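Local atomic coordinates of PA0833-PD protein (Pseudomonas aeruginosa PAO1, PDB entry 6JFW), a protein that probably anchors the outer membrane to the cell wall by binding peptidoglycan through its periplasmic OmpA C-like domain, the part described here. Residues Lys4-Leu9 against Ser58-Tyr62; Thr66-Tyr72 against Arg132-Arg138; Asn82-Gln87 against Thr109-Pro114. All blocks are in the same frame, centred on the assembly; numbering follows the deposited sequence.

Followed along the chain, these contacts show how an OmpA C-like domain is tied together. From the N terminus, helix 3-12 is met by the end of helix 49-61, and contact 1 closes the first long loop. Contact 2 opens just beyond, on strand 65-72, and closes only with the last strand, 132-139. Within that span lies contact 3, which joins helix 79-99 to strand 107-111 and the turn after it. Contacts 1 and 2 meet where Phe59 packs on Ile67, Val135 and Leu137; contacts 2 and 3 share the sheet, with Gly71 N 2.9 Å from Arg110 O. Contacts 1 and 3 lie about 26 Å apart, centre to centre.

Contact 1: Lys4-Leu9 against Ser58-Tyr62; sequences KQEAEL and SFKQY
Direct and water-mediated hydrogen bonds fasten helix 3-12 to the C-terminal end of helix 49-61. Gln5 NE2 donates to Ser58 OG (3.0 Å), and a water accepting from Gln5 NE2 (3.0 Å) donates to Tyr62 O (2.8 Å). Further out, Lys4 NZ donates to Tyr62 OH at 2.8 Å and forms a salt bridge with Glu8 OE1 (3.2 Å), one helical turn on; the hydroxyl and this carboxylate oxygen are placed less surely. Lys4-Leu9 is helical throughout, whereas Tyr62 leaves helical geometry (phi/psi -100/94) after Ser58-Gln61. The closest CA atoms, of Gln5 and Tyr62, stand 7.0 Å apart. Gln5 extends with chi1 and chi2 both t, and its CB lies over the m-rotamer Tyr62 ring, a CH-pi contact 3.7 Å from the centroid. Leu9 CD2 packs 3.6 Å from Ser58 OG. On the side facing the sheet, Leu9 and Phe59 both touch Leu137 of strand 132-139. The arrangement is helix-to-helix packing beside the sheet of an alpha/beta domain, joining helix 3-12 to the end of helix 49-61 in the OmpA-like domain.

Contact 2: Thr66-Tyr72 against Arg132-Arg138; sequences TIEIVGY and RVEVNLR
Both segments are extended strands running antiparallel, their axes 161° apart in direction and 4.6 Å at closest approach. The register pairs Thr66 with Arg138, Glu68 with Asn136 and Val70 with Glu134 as hydrogen-bonded pairs, separated by the non-hydrogen-bonded pairs Ile67-Leu137, Ile69-Val135 and Gly71-Val133. Central bonds are short: Val70 N to Glu134 O 2.8 Å, Glu134 N to Val70 O 2.7 Å, Asn136 N to Glu68 O 2.8 Å. At the far end Tyr72 N donates to Arg132 O (2.8 Å), but the return bond from Arg132 N to Tyr72 O is weak (3.4 Å). One face is apolar: Ile67 CG1 meets Leu137 CD2 at 3.6 Å and Ile69 CG2 meets Val133 CG1 at 3.7 Å. The other is mostly polar. Asn136 ND2 donates to Glu68 OE1 (2.9 Å), and the Arg132 guanidinium (chi1 p) stacks flat on Tyr72 (chi1 m; centres 3.7 Å apart, planes at 11°), a cation-pi pair; Arg132 NE also salt-bridges Glu134 OE2 (2.7 Å). Tyr72 OH also bonds Gln116. Strands 26-32 and 107-111 flank this central pair; on the apolar face helix 79-99 touches Ile69 and Val133, and Phe59 of helix 49-61 packs on Ile67, Val135 and Leu137.

Contact 3: Asn82-Gln87 against Thr109-Pro114; sequences NMDLSQ and TRGMGP
This contact belongs to the beta-alpha-beta unit of strand 65-72, helix 79-99 and strand 107-111 in the OmpA-like fold, and packs the helix closely on the second strand. Helix 82-87 and strand 109-111 run at 148° between their N-to-C directions, with axes 6.8 Å apart at closest approach. In backbone terms the approach is very close: the CA atoms of Gln87 and Gly111 are 3.9 Å apart, and those of Met83 and Gly113 4.1 Å. Glycine permits this. A CB on Gly111 would collide with Gln87 N, Ser86 OG and Met83 O, and Gly113 adopts positive phi (53/-132) as the chain turns into Pro114. Packing flanks these glycines. Met83, with chi1, chi2 and chi3 all m, lays SD 3.4 Å from Met112 C and CE 3.8 Å from Gly111 O, while Asn82 CB lies 4.1 Å from Pro114 CD. Asn82 ND2 itself bonds Thr76 O. Behind the strand, Arg110 and Met112 point their CA-to-CB bonds away from the helix, and their backbones bond to Gly71. The polar link across the segments is made by Ser86 (chi1 p), which points toward the strand and stays close to its own helix, with OG 2.9 Å from Met83 O: Gly113 N donates to Ser86 OG at 3.1 Å, with an N-H...O angle of 156°.

Contact 1: Lys4-Leu9 against Ser58-Tyr62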
loop_
_atom_site.group_PDB
_atom_site.type_symbol
_atom_site.label_atom_id
_atom_site.label_comp_id
_atom_site.label_asym_id
_atom_site.label_seq_id
_atom_site.Cartn_x
_atom_site.Cartn_y
_atom_site.Cartn_z
ATOM N N LYS A 4 -13.143 -14.590 -1.264
ATOM C CA LYS A 4 -13.803 -13.968 -2.405
ATOM C C LYS A 4 -13.175 -12.619 -2.736
ATOM O O LYS A 4 -12.888 -12.330 -3.904
ATOM C CB LYS A 4 -15.297 -13.826 -2.123
ATOM C CG LYS A 4 -16.144 -13.544 -3.345
ATOM C CD LYS A 4 -17.598 -13.888 -3.071
ATOM C CE LYS A 4 -18.532 -13.157 -4.015
ATOM N NZ LYS A 4 -18.467 -11.686 -3.798
ATOM N N GLN A 5 -12.948 -11.781 -1.722
ATOM C CA GLN A 5 -12.283 -10.509 -1.977
ATOM C C GLN A 5 -10.877 -10.724 -2.518
ATOM O O GLN A 5 -10.435 -9.998 -3.416
ATOM C CB GLN A 5 -12.238 -9.650 -0.712
ATOM C CG GLN A 5 -11.642 -8.267 -0.965
ATOM C CD GLN A 5 -11.675 -7.365 0.250
ATOM O OE1 GLN A 5 -11.780 -7.832 1.384
ATOM N NE2 GLN A 5 -11.591 -6.060 0.016
ATOM N N GLU A 6 -10.160 -11.722 -1.992
ATOM C CA GLU A 6 -8.810 -11.989 -2.479
ATOM C C GLU A 6 -8.819 -12.303 -3.969
ATOM O O GLU A 6 -7.989 -11.788 -4.729
ATOM C CB GLU A 6 -8.165 -13.139 -1.704
ATOM C CG GLU A 6 -6.693 -13.316 -2.068
ATOM C CD GLU A 6 -6.128 -14.676 -1.703
ATOM O OE1 GLU A 6 -6.764 -15.401 -0.911
ATOM O OE2 GLU A 6 -5.042 -15.018 -2.218
ATOM N N ALA A 7 -9.754 -13.149 -4.408
ATOM C CA ALA A 7 -9.831 -13.488 -5.824
ATOM C C ALA A 7 -10.234 -12.282 -6.660
ATOM O O ALA A 7 -9.732 -12.095 -7.775
ATOM C CB ALA A 7 -10.811 -14.641 -6.037
ATOM N N GLU A 8 -11.140 -11.453 -6.141
ATOM C CA GLU A 8 -11.511 -10.235 -6.851
ATOM C C GLU A 8 -10.336 -9.270 -6.941
ATOM O O GLU A 8 -10.138 -8.614 -7.970
ATOM C CB GLU A 8 -12.701 -9.574 -6.164
ATOM C CG GLU A 8 -14.046 -10.035 -6.672
ATOM C CD GLU A 8 -15.169 -9.671 -5.730
ATOM O OE1 GLU A 8 -15.949 -10.573 -5.360
ATOM O OE2 GLU A 8 -15.268 -8.489 -5.342
ATOM N N LEU A 9 -9.541 -9.175 -5.874
ATOM C CA LEU A 9 -8.383 -8.288 -5.897
ATOM C C LEU A 9 -7.322 -8.783 -6.871
ATOM O O LEU A 9 -6.735 -7.984 -7.611
ATOM C CB LEU A 9 -7.807 -8.145 -4.490
ATOM C CG LEU A 9 -8.631 -7.217 -3.599
ATOM C CD1 LEU A 9 -8.195 -7.309 -2.149
ATOM C CD2 LEU A 9 -8.520 -5.791 -4.108
ATOM N N SER A 58 -13.382 -2.102 -4.124
ATOM C CA SER A 58 -13.321 -3.361 -3.387
ATOM C C SER A 58 -13.492 -3.129 -1.891
ATOM O O SER A 58 -14.286 -3.812 -1.233
ATOM C CB SER A 58 -11.997 -4.070 -3.671
ATOM O OG SER A 58 -11.887 -5.257 -2.904
ATOM N N PHE A 59 -12.751 -2.164 -1.335
ATOM C CA PHE A 59 -12.855 -1.875 0.092
ATOM C C PHE A 59 -14.275 -1.471 0.469
ATOM O O PHE A 59 -14.788 -1.879 1.518
ATOM C CB PHE A 59 -11.877 -0.764 0.490
ATOM C CG PHE A 59 -10.429 -1.062 0.186
ATOM C CD1 PHE A 59 -9.984 -2.358 -0.027
ATOM C CD2 PHE A 59 -9.509 -0.028 0.131
ATOM C CE1 PHE A 59 -8.649 -2.611 -0.302
ATOM C CE2 PHE A 59 -8.177 -0.273 -0.141
ATOM C CZ PHE A 59 -7.745 -1.566 -0.357
ATOM N N LYS A 60 -14.923 -0.658 -0.371
ATOM C CA LYS A 60 -16.296 -0.244 -0.103
ATOM C C LYS A 60 -17.256 -1.423 -0.137
ATOM O O LYS A 60 -18.235 -1.448 0.617
ATOM C CB LYS A 60 -16.739 0.809 -1.115
ATOM C CG LYS A 60 -16.368 2.223 -0.735
ATOM C CD LYS A 60 -17.351 3.223 -1.325
ATOM C CE LYS A 60 -17.138 3.382 -2.819
ATOM N NZ LYS A 60 -15.696 3.235 -3.168
ATOM N N GLN A 61 -16.995 -2.395 -1.005
ATOM C CA GLN A 61 -17.886 -3.538 -1.151
ATOM C C GLN A 61 -17.700 -4.542 -0.020
ATOM O O GLN A 61 -18.682 -5.094 0.491
ATOM C CB GLN A 61 -17.640 -4.194 -2.506
ATOM C CG GLN A 61 -18.672 -5.202 -2.931
ATOM C CD GLN A 61 -18.228 -5.958 -4.162
ATOM O OE1 GLN A 61 -17.592 -7.005 -4.061
ATOM N NE2 GLN A 61 -18.541 -5.420 -5.333
ATOM N N TYR A 62 -16.457 -4.786 0.389
ATOM C CA TYR A 62 -16.146 -5.741 1.455
ATOM C C TYR A 62 -15.913 -4.959 2.741
ATOM O O TYR A 62 -14.805 -4.508 3.029
ATOM C CB TYR A 62 -14.953 -6.598 1.072
ATOM C CG TYR A 62 -15.308 -7.493 -0.070
ATOM C CD1 TYR A 62 -16.129 -8.591 0.129
ATOM C CD2 TYR A 62 -14.880 -7.212 -1.356
ATOM C CE1 TYR A 62 -16.486 -9.403 -0.911
ATOM C CE2 TYR A 62 -15.227 -8.023 -2.404
ATOM C CZ TYR A 62 -16.035 -9.118 -2.175
ATOM O OH TYR A 62 -16.405 -9.947 -3.202
HETATM O O HOH W 1 -12.142 -4.313 2.346
#

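Contact 2: Thr66-Tyr72 against Arg132-Arg138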
loop_
_atom_site.group_PDB
_atom_site.type_symbol
_atom_site.label_atom_id
_atom_site.label_comp_id
_atom_site.label_asym_id
_atom_site.label_seq_id
_atom_site.Cartn_x
_atom_site.Cartn_y
_atom_site.Cartn_z
ATOM N N THR A 66 -10.631 -4.150 8.640
ATOM C CA THR A 66 -9.930 -2.886 8.798
ATOM C C THR A 66 -8.889 -2.743 7.703
ATOM O O THR A 66 -8.370 -3.730 7.175
ATOM C CB THR A 66 -9.239 -2.774 10.159
ATOM O OG1 THR A 66 -8.249 -3.803 10.284
ATOM C CG2 THR A 66 -10.239 -2.883 11.284
ATOM N N ILE A 67 -8.578 -1.496 7.375
ATOM C CA ILE A 67 -7.629 -1.170 6.323
ATOM C C ILE A 67 -6.469 -0.426 6.965
ATOM O O ILE A 67 -6.654 0.659 7.530
ATOM C CB ILE A 67 -8.290 -0.344 5.210
ATOM C CG1 ILE A 67 -9.496 -1.112 4.663
ATOM C CG2 ILE A 67 -7.293 -0.039 4.106
ATOM C CD1 ILE A 67 -10.520 -0.257 3.962
ATOM N N GLU A 68 -5.282 -1.024 6.901
ATOM C CA GLU A 68 -4.070 -0.461 7.481
ATOM C C GLU A 68 -3.102 -0.149 6.352
ATOM O O GLU A 68 -2.661 -1.059 5.641
ATOM C CB GLU A 68 -3.438 -1.434 8.477
ATOM C CG GLU A 68 -2.526 -0.770 9.485
ATOM C CD GLU A 68 -1.327 -1.621 9.859
ATOM O OE1 GLU A 68 -1.168 -2.719 9.289
ATOM O OE2 GLU A 68 -0.544 -1.187 10.730
ATOM N N ILE A 69 -2.773 1.127 6.185
ATOM C CA ILE A 69 -1.885 1.580 5.121
ATOM C C ILE A 69 -0.540 1.919 5.746
ATOM O O ILE A 69 -0.458 2.761 6.648
ATOM C CB ILE A 69 -2.474 2.779 4.367
ATOM C CG1 ILE A 69 -3.838 2.398 3.786
ATOM C CG2 ILE A 69 -1.529 3.226 3.262
ATOM C CD1 ILE A 69 -4.693 3.578 3.404
ATOM N N VAL A 70 0.511 1.256 5.277
ATOM C CA VAL A 70 1.833 1.350 5.885
ATOM C C VAL A 70 2.840 1.700 4.799
ATOM O O VAL A 70 2.938 0.995 3.788
ATOM C CB VAL A 70 2.229 0.042 6.588
ATOM C CG1 VAL A 70 3.560 0.204 7.263
ATOM C CG2 VAL A 70 1.165 -0.369 7.598
ATOM N N GLY A 71 3.583 2.783 5.007
ATOM C CA GLY A 71 4.628 3.193 4.091
ATOM C C GLY A 71 5.987 2.686 4.542
ATOM O O GLY A 71 6.259 2.574 5.735
ATOM N N TYR A 72 6.838 2.369 3.567
ATOM C CA TYR A 72 8.177 1.869 3.839
ATOM C C TYR A 72 9.179 2.559 2.927
ATOM O O TYR A 72 8.837 3.049 1.849
ATOM C CB TYR A 72 8.292 0.354 3.626
ATOM C CG TYR A 72 7.459 -0.504 4.545
ATOM C CD1 TYR A 72 6.160 -0.852 4.209
ATOM C CD2 TYR A 72 7.984 -0.995 5.734
ATOM C CE1 TYR A 72 5.399 -1.651 5.036
ATOM C CE2 TYR A 72 7.228 -1.794 6.572
ATOM C CZ TYR A 72 5.937 -2.118 6.217
ATOM O OH TYR A 72 5.179 -2.913 7.045
ATOM N N ARG A 132 7.989 1.096 -0.764
ATOM C CA ARG A 132 6.688 0.549 -1.108
ATOM C C ARG A 132 5.666 1.046 -0.101
ATOM O O ARG A 132 6.015 1.533 0.978
ATOM C CB ARG A 132 6.717 -0.982 -1.112
ATOM C CG ARG A 132 6.708 -1.570 0.294
ATOM C CD ARG A 132 7.629 -2.769 0.432
ATOM N NE ARG A 132 7.456 -3.427 1.725
ATOM C CZ ARG A 132 8.314 -3.344 2.736
ATOM N NH1 ARG A 132 9.427 -2.632 2.613
ATOM N NH2 ARG A 132 8.062 -3.978 3.874
ATOM N N VAL A 133 4.397 0.910 -0.468
ATOM C CA VAL A 133 3.280 1.086 0.451
ATOM C C VAL A 133 2.535 -0.237 0.519
ATOM O O VAL A 133 2.289 -0.871 -0.513
ATOM C CB VAL A 133 2.345 2.228 0.014
ATOM C CG1 VAL A 133 1.027 2.156 0.771
ATOM C CG2 VAL A 133 3.012 3.573 0.249
ATOM N N GLU A 134 2.201 -0.664 1.733
ATOM C CA GLU A 134 1.471 -1.900 1.959
ATOM C C GLU A 134 0.087 -1.583 2.509
ATOM O O GLU A 134 -0.064 -0.719 3.378
ATOM C CB GLU A 134 2.231 -2.818 2.924
ATOM C CG GLU A 134 3.544 -3.323 2.348
ATOM C CD GLU A 134 4.276 -4.300 3.254
ATOM O OE1 GLU A 134 3.750 -4.638 4.336
ATOM O OE2 GLU A 134 5.377 -4.749 2.864
ATOM N N VAL A 135 -0.922 -2.270 1.981
ATOM C CA VAL A 135 -2.294 -2.173 2.468
ATOM C C VAL A 135 -2.654 -3.519 3.075
ATOM O O VAL A 135 -2.786 -4.518 2.357
ATOM C CB VAL A 135 -3.279 -1.793 1.356
ATOM C CG1 VAL A 135 -4.688 -1.669 1.927
ATOM C CG2 VAL A 135 -2.855 -0.503 0.678
ATOM N N ASN A 136 -2.813 -3.553 4.392
ATOM C CA ASN A 136 -3.191 -4.767 5.101
ATOM C C ASN A 136 -4.687 -4.745 5.387
ATOM O O ASN A 136 -5.205 -3.767 5.938
ATOM C CB ASN A 136 -2.402 -4.910 6.402
ATOM C CG ASN A 136 -0.901 -4.843 6.184
ATOM O OD1 ASN A 136 -0.328 -5.680 5.486
ATOM N ND2 ASN A 136 -0.258 -3.851 6.787
ATOM N N LEU A 137 -5.374 -5.817 5.002
ATOM C CA LEU A 137 -6.799 -5.992 5.261
ATOM C C LEU A 137 -6.951 -7.099 6.296
ATOM O O LEU A 137 -6.665 -8.268 6.014
ATOM C CB LEU A 137 -7.558 -6.330 3.977
ATOM C CG LEU A 137 -7.449 -5.369 2.788
ATOM C CD1 LEU A 137 -8.146 -5.952 1.565
ATOM C CD2 LEU A 137 -8.028 -4.007 3.127
ATOM N N ARG A 138 -7.395 -6.731 7.490
ATOM C CA ARG A 138 -7.565 -7.650 8.591
ATOM C C ARG A 138 -9.033 -7.844 8.919
ATOM O O ARG A 138 -9.734 -6.851 9.145
ATOM C CB ARG A 138 -6.861 -7.117 9.801
ATOM C CG ARG A 138 -7.208 -7.897 10.948
ATOM C CD ARG A 138 -6.259 -7.525 11.951
ATOM N NE ARG A 138 -5.453 -8.733 12.233
ATOM C CZ ARG A 138 -4.210 -8.734 12.656
ATOM N NH1 ARG A 138 -3.610 -7.573 12.796
ATOM N NH2 ARG A 138 -3.429 -9.822 12.877
HETATM O O HOH W 2 2.683 -3.458 6.317
HETATM O O HOH W 3 2.585 -4.771 8.330
#

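Contact 3: Asn82-Gln87 against Thr109-Pro114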
loop_
_atom_site.group_PDB
_atom_site.type_symbol
_atom_site.label_atom_id
_atom_site.label_comp_id
_atom_site.label_asym_id
_atom_site.label_seq_id
_atom_site.Cartn_x
_atom_site.Cartn_y
_atom_site.Cartn_z
ATOM N N ASN A 82 13.407 9.120 6.857
ATOM C CA ASN A 82 12.726 8.039 6.149
ATOM C C ASN A 82 11.329 7.801 6.704
ATOM O O ASN A 82 10.386 7.557 5.942
ATOM C CB ASN A 82 13.550 6.757 6.231
ATOM C CG ASN A 82 14.721 6.756 5.278
ATOM O OD1 ASN A 82 14.682 7.397 4.228
ATOM N ND2 ASN A 82 15.774 6.031 5.635
ATOM N N MET A 83 11.181 7.838 8.030
ATOM C CA MET A 83 9.856 7.731 8.631
ATOM C C MET A 83 8.948 8.843 8.121
ATOM O O MET A 83 7.792 8.603 7.753
ATOM C CB MET A 83 9.973 7.779 10.154
ATOM C CG MET A 83 10.815 6.661 10.744
ATOM S SD MET A 83 9.871 5.170 11.082
ATOM C CE MET A 83 8.900 5.711 12.481
ATOM N N ASP A 84 9.473 10.069 8.090
ATOM C CA ASP A 84 8.786 11.210 7.495
ATOM C C ASP A 84 8.330 10.902 6.072
ATOM O O ASP A 84 7.144 11.010 5.745
ATOM C CB ASP A 84 9.733 12.416 7.515
ATOM C CG ASP A 84 9.042 13.727 7.206
ATOM O OD1 ASP A 84 8.169 13.765 6.314
ATOM O OD2 ASP A 84 9.392 14.732 7.856
ATOM N N LEU A 85 9.282 10.532 5.211
ATOM C CA LEU A 85 8.969 10.278 3.808
ATOM C C LEU A 85 7.952 9.153 3.657
ATOM O O LEU A 85 7.031 9.245 2.837
ATOM C CB LEU A 85 10.248 9.944 3.042
ATOM C CG LEU A 85 11.253 11.078 2.842
ATOM C CD1 LEU A 85 12.527 10.549 2.205
ATOM C CD2 LEU A 85 10.641 12.173 1.987
ATOM N N SER A 86 8.108 8.082 4.437
ATOM C CA SER A 86 7.182 6.958 4.336
ATOM C C SER A 86 5.799 7.334 4.850
ATOM O O SER A 86 4.785 6.902 4.290
ATOM C CB SER A 86 7.737 5.753 5.096
ATOM O OG SER A 86 7.793 6.010 6.487
ATOM N N GLN A 87 5.737 8.133 5.918
ATOM C CA GLN A 87 4.456 8.644 6.393
ATOM C C GLN A 87 3.759 9.472 5.321
ATOM O O GLN A 87 2.540 9.356 5.131
ATOM C CB GLN A 87 4.668 9.474 7.661
ATOM C CG GLN A 87 3.522 10.413 8.001
ATOM C CD GLN A 87 2.606 9.879 9.094
ATOM O OE1 GLN A 87 2.443 8.678 9.243
ATOM N NE2 GLN A 87 2.009 10.780 9.857
ATOM N N THR A 109 -3.086 4.773 9.107
ATOM C CA THR A 109 -1.872 4.872 8.310
ATOM C C THR A 109 -0.660 5.058 9.203
ATOM O O THR A 109 -0.729 5.724 10.241
ATOM C CB THR A 109 -1.923 6.023 7.293
ATOM O OG1 THR A 109 -1.520 7.245 7.923
ATOM C CG2 THR A 109 -3.318 6.185 6.725
ATOM N N ARG A 110 0.449 4.454 8.783
ATOM C CA ARG A 110 1.734 4.589 9.446
ATOM C C ARG A 110 2.816 4.754 8.396
ATOM O O ARG A 110 2.667 4.321 7.250
ATOM C CB ARG A 110 2.059 3.368 10.310
ATOM C CG ARG A 110 0.838 2.665 10.844
ATOM C CD ARG A 110 1.201 1.457 11.689
ATOM N NE ARG A 110 2.431 1.658 12.442
ATOM C CZ ARG A 110 3.495 0.867 12.349
ATOM N NH1 ARG A 110 4.573 1.120 13.066
ATOM N NH2 ARG A 110 3.479 -0.178 11.539
ATOM N N GLY A 111 3.899 5.407 8.794
ATOM C CA GLY A 111 5.181 5.281 8.127
ATOM C C GLY A 111 6.063 4.404 8.999
ATOM O O GLY A 111 6.030 4.512 10.227
ATOM N N MET A 112 6.819 3.516 8.363
ATOM C CA MET A 112 7.720 2.632 9.083
ATOM C C MET A 112 9.172 2.835 8.698
ATOM O O MET A 112 10.048 2.178 9.272
ATOM C CB MET A 112 7.321 1.172 8.855
ATOM C CG MET A 112 6.014 0.832 9.517
ATOM S SD MET A 112 6.263 -0.209 10.951
ATOM C CE MET A 112 6.367 -1.798 10.148
ATOM N N GLY A 113 9.448 3.738 7.761
ATOM C CA GLY A 113 10.787 3.962 7.286
ATOM C C GLY A 113 11.446 2.676 6.840
ATOM O O GLY A 113 10.860 1.858 6.124
ATOM N N PRO A 114 12.679 2.456 7.296
ATOM C CA PRO A 114 13.461 1.311 6.821
ATOM C C PRO A 114 13.176 -0.000 7.535
ATOM O O PRO A 114 13.845 -0.996 7.236
ATOM C CB PRO A 114 14.910 1.766 7.069
ATOM C CG PRO A 114 14.826 2.880 8.094
ATOM C CD PRO A 114 13.388 3.231 8.327
#